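Local coordinates for uncharacterized protein BAD_0989 (Bifidobacterium adolescentis ATCC 15703, PDB 3CYM), which is uncharacterised but probably acts as a ribonuclease D-like 3'-5' exonuclease that binds nucleic acids, at residues A[33-46]-A[56-68]. Numbering follows the deposited sequence. Where two conformers were deposited one is given.
Sequences ELASSHGSLAADAE and EDWLVQFKRDGAG. With NA (sodium ion), chain B; NA (sodium ion), chain C.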
loop_
_atom_site.group_PDB
_atom_site.type_symbol
_atom_site.label_atom_id
_atom_site.label_comp_id
_atom_site.label_asym_id
_atom_site.label_seq_id
_atom_site.Cartn_x
_atom_site.Cartn_y
_atom_site.Cartn_z
ATOM N N GLU A 33 -26.384 14.763 4.407
ATOM C CA GLU A 33 -26.935 13.409 4.491
ATOM C C GLU A 33 -26.108 12.511 5.411
ATOM O O GLU A 33 -26.656 11.661 6.116
ATOM C CB GLU A 33 -27.042 12.801 3.096
ATOM C CG GLU A 33 -28.046 13.507 2.203
ATOM C CD GLU A 33 -29.467 13.319 2.672
ATOM O OE1 GLU A 33 -30.124 14.327 3.022
ATOM O OE2 GLU A 33 -29.920 12.155 2.702
ATOM N N LEU A 34 -24.790 12.711 5.402
ATOM C CA LEU A 34 -23.887 12.003 6.309
ATOM C C LEU A 34 -24.070 12.441 7.750
ATOM O O LEU A 34 -23.877 11.649 8.662
ATOM C CB LEU A 34 -22.431 12.222 5.914
ATOM C CG LEU A 34 -21.896 11.519 4.664
ATOM C CD1 LEU A 34 -20.429 11.826 4.530
ATOM C CD2 LEU A 34 -22.127 10.011 4.682
ATOM N N ALA A 35 -24.431 13.711 7.935
ATOM C CA ALA A 35 -24.652 14.294 9.253
ATOM C C ALA A 35 -25.973 13.802 9.823
ATOM O O ALA A 35 -26.126 13.675 11.041
ATOM C CB ALA A 35 -24.630 15.816 9.161
ATOM N N SER A 36 -26.897 13.510 8.906
ATOM C CA SER A 36 -28.232 13.020 9.224
ATOM C C SER A 36 -28.284 11.499 9.397
ATOM O O SER A 36 -29.331 10.946 9.749
ATOM C CB SER A 36 -29.210 13.468 8.130
ATOM O OG SER A 36 -30.535 13.057 8.407
ATOM N N SER A 37 -27.161 10.828 9.151
ATOM C CA SER A 37 -27.123 9.365 9.180
ATOM C C SER A 37 -26.585 8.786 10.485
ATOM O O SER A 37 -26.048 9.516 11.312
ATOM C CB SER A 37 -26.333 8.843 7.983
ATOM O OG SER A 37 -27.013 9.151 6.776
ATOM N N HIS A 38 -26.747 7.473 10.659
ATOM C CA HIS A 38 -26.325 6.766 11.878
ATOM C C HIS A 38 -25.392 5.595 11.570
ATOM O O HIS A 38 -25.308 5.125 10.426
ATOM C CB HIS A 38 -27.539 6.248 12.658
ATOM C CG HIS A 38 -28.416 7.331 13.204
ATOM N ND1 HIS A 38 -28.417 7.687 14.535
ATOM C CD2 HIS A 38 -29.327 8.134 12.599
ATOM C CE1 HIS A 38 -29.287 8.663 14.727
ATOM N NE2 HIS A 38 -29.851 8.954 13.568
ATOM N N GLY A 39 -24.694 5.127 12.601
ATOM C CA GLY A 39 -23.779 4.001 12.463
ATOM C C GLY A 39 -22.501 4.329 11.710
ATOM O O GLY A 39 -22.176 5.499 11.485
ATOM N N SER A 40 -21.800 3.280 11.292
ATOM C CA SER A 40 -20.444 3.379 10.765
ATOM C C SER A 40 -20.342 3.899 9.330
ATOM O O SER A 40 -21.279 3.785 8.538
ATOM C CB SER A 40 -19.759 2.015 10.836
ATOM O OG SER A 40 -19.729 1.512 12.152
ATOM N N LEU A 41 -19.174 4.450 9.012
ATOM C CA LEU A 41 -18.874 4.948 7.682
ATOM C C LEU A 41 -18.060 3.914 6.905
ATOM O O LEU A 41 -16.888 3.675 7.208
ATOM C CB LEU A 41 -18.102 6.269 7.768
ATOM C CG LEU A 41 -17.798 6.999 6.451
ATOM C CD1 LEU A 41 -19.038 7.680 5.872
ATOM C CD2 LEU A 41 -16.699 8.008 6.640
ATOM N N ALA A 42 -18.695 3.283 5.921
ATOM C CA ALA A 42 -17.984 2.453 4.946
ATOM C C ALA A 42 -17.137 3.368 4.068
ATOM O O ALA A 42 -17.657 4.330 3.513
ATOM C CB ALA A 42 -18.980 1.682 4.099
ATOM N N ALA A 43 -15.839 3.080 3.951
ATOM C CA ALA A 43 -14.918 3.929 3.186
ATOM C C ALA A 43 -14.004 3.157 2.235
ATOM O O ALA A 43 -13.713 1.984 2.460
ATOM C CB ALA A 43 -14.088 4.790 4.116
ATOM N N ASP A 44 -13.569 3.832 1.171
ATOM C CA ASP A 44 -12.560 3.311 0.236
ATOM C C ASP A 44 -12.003 4.440 -0.634
ATOM O O ASP A 44 -12.509 5.565 -0.597
ATOM C CB ASP A 44 -13.153 2.212 -0.658
ATOM C CG ASP A 44 -12.121 1.225 -1.126
ATOM O OD1 ASP A 44 -10.957 1.312 -0.694
ATOM O OD2 ASP A 44 -12.450 0.352 -1.950
ATOM N N ALA A 45 -10.969 4.138 -1.421
ATOM C CA ALA A 45 -10.388 5.105 -2.345
ATOM C C ALA A 45 -9.779 4.411 -3.545
ATOM O O ALA A 45 -9.253 3.303 -3.437
ATOM C CB ALA A 45 -9.339 5.951 -1.652
ATOM N N GLU A 46 -9.840 5.081 -4.689
ATOM C CA GLU A 46 -9.191 4.585 -5.892
ATOM C C GLU A 46 -8.027 5.475 -6.295
ATOM O O GLU A 46 -8.083 6.694 -6.143
ATOM C CB GLU A 46 -10.185 4.472 -7.046
ATOM C CG GLU A 46 -11.405 3.575 -6.782
ATOM C CD GLU A 46 -11.049 2.185 -6.269
ATOM O OE1 GLU A 46 -10.157 1.531 -6.839
ATOM O OE2 GLU A 46 -11.669 1.726 -5.282
ATOM N N GLU A 56 -1.945 9.455 -5.190
ATOM C CA GLU A 56 -3.004 10.439 -5.047
ATOM C C GLU A 56 -4.333 9.760 -5.377
ATOM O O GLU A 56 -4.429 8.999 -6.345
ATOM C CB GLU A 56 -2.752 11.622 -5.984
ATOM C CG GLU A 56 -3.723 12.788 -5.837
ATOM C CD GLU A 56 -3.602 13.822 -6.959
ATOM O OE1 GLU A 56 -2.536 13.900 -7.613
ATOM O OE2 GLU A 56 -4.584 14.562 -7.184
ATOM N N ASP A 57 -5.346 10.020 -4.558
ATOM C CA ASP A 57 -6.661 9.468 -4.795
ATOM C C ASP A 57 -7.343 10.214 -5.947
ATOM O O ASP A 57 -7.417 11.443 -5.951
ATOM C CB ASP A 57 -7.513 9.531 -3.525
ATOM C CG ASP A 57 -6.967 8.661 -2.394
ATOM O OD1 ASP A 57 -6.178 7.723 -2.657
ATOM O OD2 ASP A 57 -7.344 8.911 -1.224
ATOM N N TRP A 58 -7.817 9.453 -6.926
ATOM C CA TRP A 58 -8.603 9.997 -8.021
ATOM C C TRP A 58 -10.091 9.721 -7.835
ATOM O O TRP A 58 -10.931 10.145 -8.643
ATOM C CB TRP A 58 -8.076 9.449 -9.345
ATOM C CG TRP A 58 -6.826 10.160 -9.743
ATOM C CD1 TRP A 58 -5.543 9.812 -9.418
ATOM C CD2 TRP A 58 -6.735 11.376 -10.490
ATOM N NE1 TRP A 58 -4.658 10.728 -9.936
ATOM C CE2 TRP A 58 -5.359 11.696 -10.602
ATOM C CE3 TRP A 58 -7.676 12.219 -11.090
ATOM C CZ2 TRP A 58 -4.907 12.815 -11.291
ATOM C CZ3 TRP A 58 -7.229 13.333 -11.774
ATOM C CH2 TRP A 58 -5.853 13.628 -11.863
ATOM N N LEU A 59 -10.405 8.999 -6.766
ATOM C CA LEU A 59 -11.783 8.776 -6.335
ATOM C C LEU A 59 -11.794 8.392 -4.861
ATOM O O LEU A 59 -10.843 7.800 -4.350
ATOM C CB LEU A 59 -12.474 7.693 -7.178
ATOM C CG LEU A 59 -13.995 7.498 -6.991
ATOM C CD1 LEU A 59 -14.815 8.736 -7.323
ATOM C CD2 LEU A 59 -14.467 6.335 -7.815
ATOM N N VAL A 60 -12.883 8.744 -4.190
ATOM C CA VAL A 60 -13.059 8.489 -2.777
ATOM C C VAL A 60 -14.520 8.029 -2.598
ATOM O O VAL A 60 -15.439 8.657 -3.120
ATOM C CB VAL A 60 -12.661 9.756 -1.976
ATOM C CG1 VAL A 60 -13.551 9.987 -0.841
ATOM C CG2 VAL A 60 -11.196 9.678 -1.519
ATOM N N GLN A 61 -14.714 6.898 -1.918
ATOM C CA GLN A 61 -16.025 6.244 -1.857
ATOM C C GLN A 61 -16.496 6.108 -0.426
ATOM O O GLN A 61 -15.751 5.627 0.427
ATOM C CB GLN A 61 -16.005 4.850 -2.498
ATOM C CG GLN A 61 -15.476 4.774 -3.914
ATOM C CD GLN A 61 -14.150 4.059 -4.004
ATOM O OE1 GLN A 61 -13.107 4.693 -4.092
ATOM N NE2 GLN A 61 -14.181 2.733 -3.964
ATOM N N PHE A 62 -17.737 6.524 -0.176
ATOM C CA PHE A 62 -18.342 6.432 1.147
ATOM C C PHE A 62 -19.739 5.856 1.123
ATOM O O PHE A 62 -20.441 5.960 0.128
ATOM C CB PHE A 62 -18.365 7.800 1.831
ATOM C CG PHE A 62 -17.005 8.346 2.101
ATOM C CD1 PHE A 62 -16.138 7.683 2.969
ATOM C CD2 PHE A 62 -16.568 9.494 1.464
ATOM C CE1 PHE A 62 -14.858 8.171 3.210
ATOM C CE2 PHE A 62 -15.295 9.991 1.711
ATOM C CZ PHE A 62 -14.434 9.319 2.580
ATOM N N LYS A 63 -20.122 5.231 2.230
ATOM C CA LYS A 63 -21.497 4.829 2.447
ATOM C C LYS A 63 -21.838 4.975 3.920
ATOM O O LYS A 63 -21.057 4.577 4.797
ATOM C CB LYS A 63 -21.756 3.382 1.986
ATOM C CG LYS A 63 -23.235 3.047 1.956
ATOM C CD LYS A 63 -23.524 1.583 1.708
ATOM C CE LYS A 63 -25.014 1.405 1.486
ATOM N NZ LYS A 63 -25.408 -0.009 1.269
ATOM N N ARG A 64 -22.998 5.564 4.182
ATOM C CA ARG A 64 -23.584 5.554 5.511
ATOM C C ARG A 64 -25.075 5.292 5.374
ATOM O O ARG A 64 -25.706 5.785 4.438
ATOM C CB ARG A 64 -23.341 6.882 6.215
ATOM C CG ARG A 64 -23.098 6.731 7.690
ATOM C CD ARG A 64 -22.695 8.027 8.344
ATOM N NE ARG A 64 -22.580 7.814 9.779
ATOM C CZ ARG A 64 -22.543 8.770 10.697
ATOM N NH1 ARG A 64 -22.608 10.051 10.352
ATOM N NH2 ARG A 64 -22.436 8.431 11.974
ATOM N N ASP A 65 -25.621 4.505 6.300
ATOM C CA ASP A 65 -27.033 4.110 6.290
ATOM C C ASP A 65 -27.959 5.333 6.266
ATOM O O ASP A 65 -28.036 6.086 7.236
ATOM C CB ASP A 65 -27.339 3.214 7.501
ATOM C CG ASP A 65 -28.732 2.593 7.445
ATOM O OD1 ASP A 65 -29.296 2.313 8.523
ATOM O OD2 ASP A 65 -29.267 2.377 6.335
ATOM N N GLY A 66 -28.623 5.538 5.132
ATOM C CA GLY A 66 -29.523 6.674 4.955
ATOM C C GLY A 66 -28.992 7.716 3.993
ATOM O O GLY A 66 -29.761 8.345 3.267
ATOM N N ALA A 67 -27.677 7.901 3.998
ATOM C CA ALA A 67 -27.026 8.815 3.075
ATOM C C ALA A 67 -26.744 8.119 1.756
ATOM O O ALA A 67 -26.640 8.767 0.721
ATOM C CB ALA A 67 -25.723 9.341 3.676
ATOM N N GLY A 68 -26.588 6.802 1.806
ATOM C CA GLY A 68 -26.274 6.018 0.622
ATOM C C GLY A 68 -24.833 6.179 0.196
ATOM O O GLY A 68 -23.997 6.632 0.975
HETATM NA NA NA B . -11.048 -0.545 -4.026
HETATM NA NA NA C . -8.491 0.148 -1.112
HETATM O O HOH W 1 -23.798 3.472 8.676
HETATM O O HOH W 2 -29.138 6.522 9.391
HETATM O O HOH W 3 -9.068 0.698 -3.702
HETATM O O HOH W 4 -9.850 -1.293 -6.066
HETATM O O HOH W 5 -10.054 -1.467 -2.094
HETATM O O HOH W 6 -9.756 -0.116 1.133
HETATM O O HOH W 7 -7.015 -0.925 0.469
#
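E46 bends at chi2 (-52°) and Q61 bends at its own chi2 (111°), which brings carboxylate and amide together with the two side chains crossing at about a right angle. Q61 NE2 donates to E46 OE2 over 3.0 Å, meeting the anti lone pair of OE2, which is tilted from the amide plane, and also bonds A169 O of helix 163-174. The same E46 OE2 binds one sodium ion at 2.7 Å, so Q61 is a second-shell residue that probably helps fix the rotation of the E46 carboxylate. D44 OD2 binds this sodium at 2.7 Å, with D172 as third protein ligand, while D44 OD1 reaches the second sodium. Strands 40-46 and 59-65 run antiparallel (167°) as a hairpin of the RNase H-like exonuclease sheet; the D-x-E spacing of D44 and E46 is consistent with the first motif of DEDD 3'-5' exonucleases. W58 and L59 both face E46, a classic beta bulge, with W58 N bonding E46 O at 2.9 Å. On the face opposite the metals, the F62 ring meets L41 CD2 and A43 CB obliquely. Where the chain turns the corner, R64, extended from CG to NE, grips G39 O side-on with NE (2.9 Å) and NH2 (3.0 Å), the oxygen in the guanidinium plane, while S37 O lies over one guanidinium face.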